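Local coordinates for cutm, flavoprotein of carbon monoxide dehydrogenase (PDB 1FFV) that binds FAD as the flavoprotein subunit of carbon monoxide dehydrogenase, where it probably passes electrons from CO oxidation to an external acceptor, at residues Lys12-Ala17 and Val166-Arg171; Cys198-Arg203 and Asn280-Arg285; Ala127-Val132 and Gly151-Thr156. All blocks are in the same frame, centred on the assembly; numbering follows the deposited sequence.

How the contacts relate
The three contacts run across the chain from the adenine end of FAD to the C-terminal domain. Contacts 1 and 2 lie on opposite sides of the chain's centre, about 33 Å apart between centres, with nearest atoms about 12 Å apart. Contact 3 sits between them and touches both. Toward contact 1, about 20 Å away between centres, F152 CZ packs on M167 CE at 3.6 Å. Toward contact 2, about 18 Å away between centres, A131 CB of the helix meets A199 CB of the strand at 3.8 Å, linking the FAD-binding part of the chain to the C-terminal part. M167 of contact 1 binds the adenine directly, the F153 side chain of contact 3 is about 10 Å from FAD, and contact 2 belongs to the C-terminal domain.

Contact 1. Residues Lys12-Ala17 and Val166-Arg171; sequences KSVGEA and VMVEIR. With FAD (flavin-adenine dinucleotide), chain J.
In the FAD-binding domain, V14 and A17 on the first turn of helix 14-24 pack against V166 and V168 of strand 166-173, beside the adenine pocket. V14 does most of the work through one methyl: with CG1 anti to the backbone N (chi1 -177°), that branch lies 4.0 Å from V168 CG2 and 4.1 Å from V166 CB, the V14 and V168 side chains crossing at about a right angle. Three residues on, about one helical turn, A17 CB approaches V166 CG2 at 4.2 Å; its small methyl lets the helix lie close to the strand, while the compact, branched side chains of V166 and V168 fill the space under the helix. I57 and L60 also cover V14, and V18 and L21 of the same helix extend the apolar layer over V166.

The helix start is fixed by S13 as N-cap, its OG accepting from E16 N at 3.2 Å. Farther along the strand, R171 NE forms a salt bridge to E169 OE1 (3.0 Å), while R171 NH2 pairs with E66.

Between the two valines, M167 points away from the helix and binds FAD with its backbone: M167 N donates to FAD N1A at 2.7 Å, and FAD N6A donates to M167 O at 2.9 Å. Since N1A must accept and N6A must donate, the backbone N-H and C=O do the recognising and would be expected to mismatch guanine.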
loop_
_atom_site.group_PDB
_atom_site.type_symbol
_atom_site.label_atom_id
_atom_site.label_comp_id
_atom_site.label_asym_id
_atom_site.label_seq_id
_atom_site.Cartn_x
_atom_site.Cartn_y
_atom_site.Cartn_z
ATOM N N LYS C 12 1.452 -23.351 -42.113
ATOM C CA LYS C 12 0.793 -22.391 -42.994
ATOM C C LYS C 12 0.102 -23.016 -44.202
ATOM O O LYS C 12 -0.409 -22.315 -45.082
ATOM C CB LYS C 12 1.785 -21.313 -43.430
ATOM C CG LYS C 12 2.320 -20.496 -42.259
ATOM C CD LYS C 12 3.155 -19.318 -42.732
ATOM C CE LYS C 12 3.691 -18.517 -41.556
ATOM N NZ LYS C 12 2.591 -17.972 -40.698
ATOM N N SER C 13 0.049 -24.339 -44.214
ATOM C CA SER C 13 -0.593 -25.051 -45.300
ATOM C C SER C 13 -1.198 -26.349 -44.786
ATOM O O SER C 13 -0.750 -26.901 -43.777
ATOM C CB SER C 13 0.422 -25.344 -46.421
ATOM O OG SER C 13 1.346 -26.349 -46.036
ATOM N N VAL C 14 -2.221 -26.830 -45.485
ATOM C CA VAL C 14 -2.880 -28.080 -45.132
ATOM C C VAL C 14 -1.869 -29.228 -45.182
ATOM O O VAL C 14 -1.873 -30.107 -44.324
ATOM C CB VAL C 14 -4.022 -28.405 -46.118
ATOM C CG1 VAL C 14 -4.740 -29.673 -45.689
ATOM C CG2 VAL C 14 -4.990 -27.241 -46.213
ATOM N N GLY C 15 -1.011 -29.202 -46.200
ATOM C CA GLY C 15 -0.005 -30.236 -46.377
ATOM C C GLY C 15 0.908 -30.361 -45.178
ATOM O O GLY C 15 1.206 -31.470 -44.735
ATOM N N GLU C 16 1.354 -29.220 -44.655
ATOM C CA GLU C 16 2.222 -29.196 -43.484
ATOM C C GLU C 16 1.474 -29.741 -42.281
ATOM O O GLU C 16 2.022 -30.525 -41.504
ATOM C CB GLU C 16 2.689 -27.777 -43.197
ATOM C CG GLU C 16 3.656 -27.222 -44.220
ATOM C CD GLU C 16 3.970 -25.764 -43.972
ATOM O OE1 GLU C 16 4.324 -25.419 -42.814
ATOM O OE2 GLU C 16 3.841 -24.963 -44.927
ATOM N N ALA C 17 0.213 -29.332 -42.145
ATOM C CA ALA C 17 -0.630 -29.788 -41.044
ATOM C C ALA C 17 -0.743 -31.314 -41.064
ATOM O O ALA C 17 -0.571 -31.976 -40.033
ATOM C CB ALA C 17 -2.006 -29.153 -41.141
ATOM N N VAL C 166 -7.392 -33.637 -42.418
ATOM C CA VAL C 166 -7.797 -32.283 -42.077
ATOM C C VAL C 166 -9.011 -31.953 -42.947
ATOM O O VAL C 166 -8.947 -32.096 -44.173
ATOM C CB VAL C 166 -6.670 -31.270 -42.406
ATOM C CG1 VAL C 166 -7.135 -29.838 -42.146
ATOM C CG2 VAL C 166 -5.431 -31.579 -41.594
ATOM N N MET C 167 -10.130 -31.577 -42.327
ATOM C CA MET C 167 -11.304 -31.205 -43.114
ATOM C C MET C 167 -10.976 -29.855 -43.713
ATOM O O MET C 167 -10.684 -28.913 -42.988
ATOM C CB MET C 167 -12.582 -31.092 -42.275
ATOM C CG MET C 167 -13.827 -30.830 -43.146
ATOM S SD MET C 167 -15.393 -30.655 -42.266
ATOM C CE MET C 167 -15.669 -32.326 -41.695
ATOM N N VAL C 168 -10.994 -29.784 -45.041
ATOM C CA VAL C 168 -10.672 -28.559 -45.768
ATOM C C VAL C 168 -11.853 -27.615 -46.008
ATOM O O VAL C 168 -11.761 -26.412 -45.740
ATOM C CB VAL C 168 -9.979 -28.900 -47.117
ATOM C CG1 VAL C 168 -9.856 -27.661 -48.001
ATOM C CG2 VAL C 168 -8.604 -29.492 -46.847
ATOM N N GLU C 169 -12.967 -28.160 -46.483
ATOM C CA GLU C 169 -14.132 -27.336 -46.775
ATOM C C GLU C 169 -15.446 -28.101 -46.708
ATOM O O GLU C 169 -15.476 -29.335 -46.774
ATOM C CB GLU C 169 -13.973 -26.709 -48.164
ATOM C CG GLU C 169 -13.674 -27.733 -49.254
ATOM C CD GLU C 169 -13.291 -27.114 -50.592
ATOM O OE1 GLU C 169 -13.877 -27.521 -51.621
ATOM O OE2 GLU C 169 -12.384 -26.248 -50.624
ATOM N N ILE C 170 -16.531 -27.352 -46.561
ATOM C CA ILE C 170 -17.865 -27.920 -46.505
ATOM C C ILE C 170 -18.597 -27.483 -47.774
ATOM O O ILE C 170 -18.799 -26.291 -48.022
ATOM C CB ILE C 170 -18.637 -27.464 -45.227
ATOM C CG1 ILE C 170 -18.024 -28.101 -43.967
ATOM C CG2 ILE C 170 -20.106 -27.851 -45.327
ATOM C CD1 ILE C 170 -16.787 -27.412 -43.443
ATOM N N ARG C 171 -18.954 -28.463 -48.595
ATOM C CA ARG C 171 -19.647 -28.205 -49.846
ATOM C C ARG C 171 -21.118 -28.538 -49.716
ATOM O O ARG C 171 -21.488 -29.643 -49.318
ATOM C CB ARG C 171 -19.050 -29.056 -50.959
ATOM C CG ARG C 171 -17.554 -28.953 -51.090
ATOM C CD ARG C 171 -17.097 -29.669 -52.332
ATOM N NE ARG C 171 -16.111 -28.858 -53.020
ATOM C CZ ARG C 171 -16.305 -28.254 -54.186
ATOM N NH1 ARG C 171 -17.452 -28.377 -54.841
ATOM N NH2 ARG C 171 -15.377 -27.429 -54.634
HETATM P PA FAD J . -12.037 -26.985 -31.677
HETATM O O1A FAD J . -10.631 -26.987 -32.115
HETATM O O2A FAD J . -12.341 -26.588 -30.417
HETATM O O5B FAD J . -12.426 -28.418 -31.832
HETATM C C5B FAD J . -12.270 -29.073 -33.075
HETATM C C4B FAD J . -12.312 -30.574 -32.818
HETATM O O4B FAD J . -12.402 -31.139 -34.163
HETATM C C3B FAD J . -11.037 -31.207 -32.327
HETATM O O3B FAD J . -11.116 -32.543 -31.982
HETATM C C2B FAD J . -10.133 -30.848 -33.486
HETATM O O2B FAD J . -8.938 -31.548 -33.411
HETATM C C1B FAD J . -10.986 -31.237 -34.652
HETATM N N9A FAD J . -10.988 -30.335 -35.790
HETATM C C8A FAD J . -11.239 -28.986 -35.790
HETATM N N7A FAD J . -11.167 -28.448 -37.005
HETATM C C5A FAD J . -10.848 -29.497 -37.829
HETATM C C6A FAD J . -10.642 -29.567 -39.268
HETATM N N6A FAD J . -10.721 -28.545 -40.077
HETATM N N1A FAD J . -10.337 -30.812 -39.731
HETATM C C2A FAD J . -10.247 -31.898 -38.931
HETATM N N3A FAD J . -10.424 -31.930 -37.612
HETATM C C4A FAD J . -10.732 -30.702 -37.101
HETATM N N1 FAD J . -21.874 -25.562 -30.462
HETATM C C2 FAD J . -23.078 -25.757 -30.978
HETATM O O2 FAD J . -23.225 -26.357 -31.991
HETATM N N3 FAD J . -24.259 -25.270 -30.369
HETATM C C4 FAD J . -24.218 -24.563 -29.197
HETATM O O4 FAD J . -25.253 -24.158 -28.707
HETATM C C4X FAD J . -22.906 -24.344 -28.612
HETATM N N5 FAD J . -22.804 -23.663 -27.468
HETATM C C5X FAD J . -21.556 -23.482 -26.960
HETATM C C6 FAD J . -21.466 -22.770 -25.763
HETATM C C7 FAD J . -20.268 -22.532 -25.169
HETATM C C7M FAD J . -20.203 -21.762 -23.873
HETATM C C8 FAD J . -19.053 -23.012 -25.774
HETATM C C8M FAD J . -17.708 -22.764 -25.133
HETATM C C9 FAD J . -19.123 -23.726 -26.979
HETATM C C9A FAD J . -20.360 -23.958 -27.568
HETATM N N10 FAD J . -20.503 -24.679 -28.788
HETATM C C10 FAD J . -21.731 -24.874 -29.306
HETATM C "C1'" FAD J . -19.273 -25.179 -29.486
HETATM C "C2'" FAD J . -18.560 -24.436 -30.710
HETATM O "O2'" FAD J . -19.849 -24.344 -31.255
HETATM C "C3'" FAD J . -17.636 -25.638 -30.663
HETATM O "O3'" FAD J . -16.953 -24.365 -30.594
HETATM C "C4'" FAD J . -16.612 -25.874 -31.753
HETATM O "O4'" FAD J . -17.453 -27.042 -31.483
HETATM C "C5'" FAD J . -15.549 -26.977 -31.792
HETATM O "O5'" FAD J . -15.276 -25.965 -33.015
HETATM P P FAD J . -13.935 -25.230 -32.956
HETATM O O1P FAD J . -13.874 -24.464 -34.297
HETATM O O2P FAD J . -13.796 -24.404 -31.854
HETATM O O3P FAD J . -12.878 -26.247 -32.818
#

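Contact 2. Residues Cys198-Arg203 and Asn280-Arg285; sequences CAVVMR and NAAWAR
V200 and M202 of strand 196-205 pack against A282 and W283 of helix 264-285, a helix-on-sheet layer of the C-terminal domain. The two short segments run in roughly the same direction, their axes crossing at -37° with a closest approach of 8.1 Å, and about 188 Å² is buried between them.

Apolar packing carries the contact. Alternate strand residues face the helix, so V200 and M202 point at it while V201 points away. V200 CG1, anti to the backbone N, touches A282 CB at 3.5 Å; the single methyl of A282 suits this close approach of helix and sheet. M202 flanks the same methyl, with SD 3.9 Å from A282 CB and 3.7 Å from the backbone N of W283. Its chain bends at the thioether (chi3 -83°), carrying CE to the edge of the W283 indole, near the ring plane, though the modelled spacing there is too short to be trusted. V209 and I212 of the neighbouring strand also touch M202. Replacing M202 by an alanine would remove the thioether and is likely to open a gap beside A282 CB and the W283 backbone.

Among aromatic interactions, W283 stacks with F238, which gives the indole a second partner. Polar and charged contacts lie at the end of the segment: R285 makes a cation-pi contact with W181, and its NH1 is hydrogen-bonded to W181 O.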
loop_
_atom_site.group_PDB
_atom_site.type_symbol
_atom_site.label_atom_id
_atom_site.label_comp_id
_atom_site.label_asym_id
_atom_site.label_seq_id
_atom_site.Cartn_x
_atom_site.Cartn_y
_atom_site.Cartn_z
ATOM N N CYS C 198 -34.448 -29.894 -34.335
ATOM C CA CYS C 198 -34.776 -30.504 -35.614
ATOM C C CYS C 198 -34.522 -29.564 -36.776
ATOM O O CYS C 198 -35.026 -28.435 -36.807
ATOM C CB CYS C 198 -36.227 -30.981 -35.658
ATOM S SG CYS C 198 -36.767 -31.540 -37.321
ATOM N N ALA C 199 -33.712 -30.039 -37.718
ATOM C CA ALA C 199 -33.380 -29.287 -38.921
ATOM C C ALA C 199 -34.198 -29.867 -40.071
ATOM O O ALA C 199 -34.310 -31.089 -40.211
ATOM C CB ALA C 199 -31.886 -29.397 -39.221
ATOM N N VAL C 200 -34.776 -28.980 -40.880
ATOM C CA VAL C 200 -35.591 -29.378 -42.022
ATOM C C VAL C 200 -35.348 -28.516 -43.261
ATOM O O VAL C 200 -35.191 -27.299 -43.168
ATOM C CB VAL C 200 -37.112 -29.268 -41.695
ATOM C CG1 VAL C 200 -37.942 -29.301 -42.983
ATOM C CG2 VAL C 200 -37.550 -30.398 -40.785
ATOM N N VAL C 201 -35.303 -29.175 -44.416
ATOM C CA VAL C 201 -35.178 -28.508 -45.707
ATOM C C VAL C 201 -36.226 -29.227 -46.552
ATOM O O VAL C 201 -36.272 -30.462 -46.562
ATOM C CB VAL C 201 -33.787 -28.691 -46.363
ATOM C CG1 VAL C 201 -33.749 -27.960 -47.696
ATOM C CG2 VAL C 201 -32.686 -28.157 -45.455
ATOM N N MET C 202 -37.111 -28.468 -47.193
ATOM C CA MET C 202 -38.153 -29.074 -48.016
ATOM C C MET C 202 -38.561 -28.248 -49.233
ATOM O O MET C 202 -38.381 -27.028 -49.270
ATOM C CB MET C 202 -39.403 -29.396 -47.175
ATOM C CG MET C 202 -40.304 -28.209 -46.851
ATOM S SD MET C 202 -41.775 -28.665 -45.868
ATOM C CE MET C 202 -42.807 -29.188 -47.078
ATOM N N ARG C 203 -39.076 -28.940 -50.240
ATOM C CA ARG C 203 -39.547 -28.305 -51.460
ATOM C C ARG C 203 -41.007 -28.675 -51.643
ATOM O O ARG C 203 -41.454 -29.742 -51.215
ATOM C CB ARG C 203 -38.720 -28.728 -52.678
ATOM C CG ARG C 203 -37.517 -27.838 -52.953
ATOM C CD ARG C 203 -36.717 -28.342 -54.149
ATOM N NE ARG C 203 -35.437 -28.902 -53.725
ATOM C CZ ARG C 203 -34.947 -30.074 -54.118
ATOM N NH1 ARG C 203 -35.615 -30.844 -54.968
ATOM N NH2 ARG C 203 -33.797 -30.496 -53.613
ATOM N N ASN C 280 -43.682 -27.444 -40.084
ATOM C CA ASN C 280 -44.656 -26.369 -40.253
ATOM C C ASN C 280 -44.017 -25.048 -40.659
ATOM O O ASN C 280 -44.528 -24.349 -41.533
ATOM C CB ASN C 280 -45.484 -26.190 -38.979
ATOM C CG ASN C 280 -46.668 -27.137 -38.920
ATOM O OD1 ASN C 280 -46.727 -28.011 -38.052
ATOM N ND2 ASN C 280 -47.616 -26.965 -39.836
ATOM N N ALA C 281 -42.891 -24.721 -40.034
ATOM C CA ALA C 281 -42.184 -23.485 -40.335
ATOM C C ALA C 281 -41.551 -23.580 -41.717
ATOM O O ALA C 281 -41.495 -22.592 -42.450
ATOM C CB ALA C 281 -41.118 -23.214 -39.278
ATOM N N ALA C 282 -41.085 -24.777 -42.068
ATOM C CA ALA C 282 -40.467 -25.006 -43.368
ATOM C C ALA C 282 -41.495 -24.844 -44.482
ATOM O O ALA C 282 -41.253 -24.134 -45.455
ATOM C CB ALA C 282 -39.846 -26.387 -43.423
ATOM N N TRP C 283 -42.660 -25.463 -44.306
ATOM C CA TRP C 283 -43.730 -25.388 -45.297
ATOM C C TRP C 283 -44.091 -23.938 -45.582
ATOM O O TRP C 283 -44.168 -23.535 -46.739
ATOM C CB TRP C 283 -44.959 -26.175 -44.823
ATOM C CG TRP C 283 -46.138 -26.153 -45.784
ATOM C CD1 TRP C 283 -47.304 -25.459 -45.631
ATOM C CD2 TRP C 283 -46.261 -26.865 -47.027
ATOM N NE1 TRP C 283 -48.144 -25.695 -46.691
ATOM C CE2 TRP C 283 -47.528 -26.554 -47.562
ATOM C CE3 TRP C 283 -45.427 -27.735 -47.735
ATOM C CZ2 TRP C 283 -47.982 -27.084 -48.776
ATOM C CZ3 TRP C 283 -45.875 -28.263 -48.940
ATOM C CH2 TRP C 283 -47.145 -27.934 -49.450
ATOM N N ALA C 284 -44.236 -23.146 -44.524
ATOM C CA ALA C 284 -44.579 -21.731 -44.643
ATOM C C ALA C 284 -43.551 -20.938 -45.449
ATOM O O ALA C 284 -43.852 -19.860 -45.971
ATOM C CB ALA C 284 -44.740 -21.119 -43.254
ATOM N N ARG C 285 -42.329 -21.461 -45.520
ATOM C CA ARG C 285 -41.257 -20.802 -46.257
ATOM C C ARG C 285 -41.150 -21.247 -47.706
ATOM O O ARG C 285 -40.408 -20.648 -48.478
ATOM C CB ARG C 285 -39.921 -20.977 -45.532
ATOM C CG ARG C 285 -39.804 -20.085 -44.313
ATOM C CD ARG C 285 -38.572 -20.377 -43.485
ATOM N NE ARG C 285 -38.447 -19.406 -42.399
ATOM C CZ ARG C 285 -38.243 -19.720 -41.123
ATOM N NH1 ARG C 285 -38.125 -20.992 -40.754
ATOM N NH2 ARG C 285 -38.195 -18.761 -40.207
#

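Contact 3. Residues Ala127-Val132 and Gly151-Thr156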
loop_
_atom_site.group_PDB
_atom_site.type_symbol
_atom_site.label_atom_id
_atom_site.label_comp_id
_atom_site.label_asym_id
_atom_site.label_seq_id
_atom_site.Cartn_x
_atom_site.Cartn_y
_atom_site.Cartn_z
ATOM N N ALA C 127 -26.651 -31.964 -37.517
ATOM C CA ALA C 127 -28.000 -32.116 -38.072
ATOM C C ALA C 127 -28.217 -31.168 -39.251
ATOM O O ALA C 127 -28.791 -31.555 -40.265
ATOM C CB ALA C 127 -29.067 -31.883 -37.002
ATOM N N LEU C 128 -27.736 -29.937 -39.119
ATOM C CA LEU C 128 -27.868 -28.951 -40.177
ATOM C C LEU C 128 -27.207 -29.410 -41.468
ATOM O O LEU C 128 -27.773 -29.249 -42.558
ATOM C CB LEU C 128 -27.271 -27.616 -39.732
ATOM C CG LEU C 128 -28.079 -26.837 -38.687
ATOM C CD1 LEU C 128 -27.249 -25.695 -38.136
ATOM C CD2 LEU C 128 -29.367 -26.322 -39.317
ATOM N N SER C 129 -26.025 -30.008 -41.350
ATOM C CA SER C 129 -25.296 -30.470 -42.523
ATOM C C SER C 129 -26.032 -31.592 -43.244
ATOM O O SER C 129 -25.956 -31.703 -44.466
ATOM C CB SER C 129 -23.875 -30.903 -42.151
ATOM O OG SER C 129 -23.877 -32.072 -41.355
ATOM N N ILE C 130 -26.745 -32.416 -42.483
ATOM C CA ILE C 130 -27.518 -33.517 -43.048
ATOM C C ILE C 130 -28.734 -32.947 -43.792
ATOM O O ILE C 130 -28.999 -33.305 -44.939
ATOM C CB ILE C 130 -27.967 -34.497 -41.938
ATOM C CG1 ILE C 130 -26.736 -35.158 -41.305
ATOM C CG2 ILE C 130 -28.935 -35.543 -42.488
ATOM C CD1 ILE C 130 -27.038 -36.085 -40.141
ATOM N N ALA C 131 -29.436 -32.013 -43.161
ATOM C CA ALA C 131 -30.604 -31.403 -43.779
ATOM C C ALA C 131 -30.292 -30.703 -45.113
ATOM O O ALA C 131 -31.093 -30.764 -46.050
ATOM C CB ALA C 131 -31.255 -30.430 -42.813
ATOM N N VAL C 132 -29.145 -30.028 -45.192
ATOM C CA VAL C 132 -28.754 -29.322 -46.416
ATOM C C VAL C 132 -27.999 -30.206 -47.414
ATOM O O VAL C 132 -27.626 -29.753 -48.493
ATOM C CB VAL C 132 -27.920 -28.038 -46.118
ATOM C CG1 VAL C 132 -28.736 -27.059 -45.277
ATOM C CG2 VAL C 132 -26.606 -28.390 -45.419
ATOM N N GLY C 151 -23.828 -39.795 -43.020
ATOM C CA GLY C 151 -22.990 -40.980 -42.999
ATOM C C GLY C 151 -21.650 -40.685 -42.350
ATOM O O GLY C 151 -20.873 -41.602 -42.066
ATOM N N PHE C 152 -21.411 -39.402 -42.078
ATOM C CA PHE C 152 -20.174 -38.921 -41.466
ATOM C C PHE C 152 -20.098 -39.136 -39.951
ATOM O O PHE C 152 -19.011 -39.289 -39.391
ATOM C CB PHE C 152 -20.023 -37.427 -41.757
ATOM C CG PHE C 152 -18.709 -36.844 -41.319
ATOM C CD1 PHE C 152 -17.536 -37.120 -42.023
ATOM C CD2 PHE C 152 -18.644 -35.988 -40.222
ATOM C CE1 PHE C 152 -16.317 -36.546 -41.637
ATOM C CE2 PHE C 152 -17.432 -35.410 -39.831
ATOM C CZ PHE C 152 -16.272 -35.689 -40.538
ATOM N N PHE C 153 -21.257 -39.143 -39.298
ATOM C CA PHE C 153 -21.333 -39.281 -37.852
ATOM C C PHE C 153 -21.527 -40.726 -37.411
ATOM O O PHE C 153 -22.574 -41.330 -37.653
ATOM C CB PHE C 153 -22.424 -38.339 -37.341
ATOM C CG PHE C 153 -22.280 -36.929 -37.871
ATOM C CD1 PHE C 153 -21.282 -36.084 -37.382
ATOM C CD2 PHE C 153 -23.095 -36.469 -38.912
ATOM C CE1 PHE C 153 -21.091 -34.803 -37.922
ATOM C CE2 PHE C 153 -22.917 -35.190 -39.464
ATOM C CZ PHE C 153 -21.912 -34.357 -38.969
ATOM N N LEU C 154 -20.489 -41.271 -36.775
ATOM C CA LEU C 154 -20.463 -42.665 -36.325
ATOM C C LEU C 154 -20.843 -42.901 -34.872
ATOM O O LEU C 154 -21.451 -43.923 -34.535
ATOM C CB LEU C 154 -19.076 -43.259 -36.569
ATOM C CG LEU C 154 -18.520 -43.191 -37.994
ATOM C CD1 LEU C 154 -17.267 -44.051 -38.042
ATOM C CD2 LEU C 154 -19.544 -43.678 -39.032
ATOM N N GLY C 155 -20.436 -41.977 -34.011
ATOM C CA GLY C 155 -20.740 -42.091 -32.598
ATOM C C GLY C 155 -20.453 -40.780 -31.906
ATOM O O GLY C 155 -20.103 -39.794 -32.559
ATOM N N THR C 156 -20.588 -40.772 -30.586
ATOM C CA THR C 156 -20.336 -39.578 -29.796
ATOM C C THR C 156 -18.851 -39.246 -29.898
ATOM O O THR C 156 -18.000 -40.036 -29.483
ATOM C CB THR C 156 -20.752 -39.799 -28.324
ATOM O OG1 THR C 156 -22.108 -40.252 -28.289
ATOM C CG2 THR C 156 -20.661 -38.505 -27.530
#
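F153 reaches from strand 153-155 to helix 125-131, its ring meeting S129 and I130. S129 OG comes in at the ring edge, near its plane, 3.8 Å from both CE2 and CZ of F153. That edge carries the positive side of the ring's C-H dipoles, so an oxygen is an acceptable neighbour. I130 supplies the apolar share: its CD1 lies 4.1 Å from F153 CD2, and the I130 and F153 side chains run alongside each other, pointing opposite ways. An extended chi2 of 177° sends CD1 outward from a residue whose first bond does not aim at the strand.

In the next shell, S129 OG is hydrogen-bonded to P126 O, which satisfies the buried hydroxyl within its own helix and fixes its rotation. F152 CD2 lies over one face of the F153 ring, 3.6 Å above its plane and offset toward the rim, and F152 in turn meets F136 edge-to-face. G151 has a phi of 137°, where a CB would collide with the carbonyl O of the residue before. Past F153, L154 and G155 form a classic beta bulge opposite M158.

Within the FAD-binding domain, about 10 Å from FAD, the F153 ring thus packs strand 153-155 onto helix 125-131.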